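Local coordinates for uricase (Arthrobacter globiformis, PDB 2YZC), which catalyses the oxidation of uric acid to 5-hydroxyisourate, which is processed further to (S)-allantoin, at residues 195-199 / 200-204. Numbering follows the deposited sequence.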
# COMPACT_ATOMS: atom_id res chain seq x y z
N VAL A 195 -29.42 19.51 5.42
CA VAL A 195 -29.21 18.69 4.23
C VAL A 195 -29.54 19.44 2.94
O VAL A 195 -29.36 18.91 1.85
CB VAL A 195 -30.04 17.38 4.26
CG1 VAL A 195 -29.67 16.56 5.49
CG2 VAL A 195 -31.53 17.70 4.27
N GLU A 196 -30.03 20.67 3.05
CA GLU A 196 -30.34 21.43 1.84
C GLU A 196 -29.13 22.28 1.48
O GLU A 196 -29.05 23.47 1.77
CB GLU A 196 -31.61 22.27 2.02
CG GLU A 196 -31.52 23.47 2.92
CD GLU A 196 -32.87 24.16 3.10
OE1 GLU A 196 -33.70 23.65 3.89
OE2 GLU A 196 -33.10 25.20 2.45
N VAL A 197 -28.18 21.62 0.82
CA VAL A 197 -26.93 22.23 0.41
C VAL A 197 -26.68 21.95 -1.07
O VAL A 197 -27.15 20.94 -1.59
CB VAL A 197 -25.75 21.62 1.20
CG1 VAL A 197 -24.46 22.37 0.90
CG2 VAL A 197 -26.05 21.63 2.69
N ASP A 198 -25.96 22.84 -1.74
CA ASP A 198 -25.60 22.62 -3.14
C ASP A 198 -24.26 21.92 -2.91
O ASP A 198 -23.21 22.54 -2.95
CB ASP A 198 -25.37 23.95 -3.87
CG ASP A 198 -24.99 23.76 -5.33
OD1 ASP A 198 -24.38 22.72 -5.66
OD2 ASP A 198 -25.30 24.65 -6.15
N PHE A 199 -24.33 20.62 -2.64
CA PHE A 199 -23.15 19.83 -2.33
C PHE A 199 -21.92 20.02 -3.22
O PHE A 199 -20.82 20.18 -2.71
CB PHE A 199 -23.54 18.35 -2.23
CG PHE A 199 -24.53 18.08 -1.13
CD1 PHE A 199 -24.16 18.21 0.20
CD2 PHE A 199 -25.84 17.69 -1.43
CE1 PHE A 199 -25.08 17.98 1.23
CE2 PHE A 199 -26.76 17.45 -0.41
CZ PHE A 199 -26.38 17.59 0.92
N ASP A 200 -22.11 19.99 -4.54
CA ASP A 200 -20.97 20.18 -5.44
C ASP A 200 -20.38 21.59 -5.34
O ASP A 200 -19.17 21.76 -5.31
CB ASP A 200 -21.37 19.91 -6.90
CG ASP A 200 -21.57 18.44 -7.19
OD1 ASP A 200 -21.22 17.59 -6.35
OD2 ASP A 200 -22.08 18.13 -8.29
N ALA A 201 -21.25 22.60 -5.29
CA ALA A 201 -20.78 23.98 -5.21
C ALA A 201 -20.03 24.26 -3.90
O ALA A 201 -19.00 24.93 -3.90
CB ALA A 201 -21.95 24.95 -5.36
N VAL A 202 -20.54 23.73 -2.80
CA VAL A 202 -19.88 23.95 -1.52
C VAL A 202 -18.55 23.20 -1.46
O VAL A 202 -17.56 23.74 -0.98
CB VAL A 202 -20.78 23.53 -0.34
CG1 VAL A 202 -20.03 23.65 0.98
CG2 VAL A 202 -22.02 24.41 -0.31
N TYR A 203 -18.52 21.97 -1.96
CA TYR A 203 -17.26 21.23 -1.96
C TYR A 203 -16.20 22.03 -2.72
O TYR A 203 -15.07 22.18 -2.25
CB TYR A 203 -17.42 19.84 -2.58
CG TYR A 203 -16.10 19.12 -2.79
CD1 TYR A 203 -15.39 19.25 -3.98
CD2 TYR A 203 -15.57 18.31 -1.78
CE1 TYR A 203 -14.17 18.59 -4.17
CE2 TYR A 203 -14.35 17.66 -1.96
CZ TYR A 203 -13.66 17.80 -3.15
OH TYR A 203 -12.47 17.12 -3.33
N ALA A 204 -16.56 22.54 -3.90
CA ALA A 204 -15.62 23.31 -4.70
C ALA A 204 -15.16 24.56 -3.97
O ALA A 204 -13.99 24.92 -3.99
CB ALA A 204 -16.25 23.68 -6.04
O HOH W 1 -24.70 20.07 -5.99
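Asp-198 is the N-cap of helix 199-216, and its carboxylate accepts the backbone N-H of Ala-201 in the first turn. The capping bond, from Ala-201 N to Asp-198 OD1, is 3.2 Å long and approaches from well above the carboxylate plane, 60° out of it. Asp-198 chi1 of 180° sets CG beside the carbonyl carbon, which brings the carboxylate forward alongside Ala-201, whose CB lies 3.3 Å from Asp-198 CG. A water extends the cap: it donates to Asp-198 OD1 (2.7 Å) and accepts from Asp-200 N (3.0 Å), so that one carboxylate oxygen serves two first-turn amides, one directly and one through water. The regular helical ladder begins at the same residue, with Val-202 N on Asp-198 O (2.9 Å) and then Tyr-203 N on Phe-199 O (3.0 Å). Just before the cap, in the loop that leads from strand 182-192 to this helix on the antiparallel sheet of the uricase T-fold (tunnelling fold), the side chain of Val-197 crosses that of Val-202 at about a right angle; Val-197 CG1 meets Val-202 CG2 at 3.4 Å, a tight methyl contact, and both valines also touch Tyr-192. On the sheet side of this helix start, Phe-199 packs on Ile-146 and Tyr-203 on Trp-190 and Ile-150. Neighbouring polar ends reach strand 131-140: Asp-200 OD1 forms a salt bridge with Arg-133, and Tyr-203 OH is hydrogen-bonded to Glu-131.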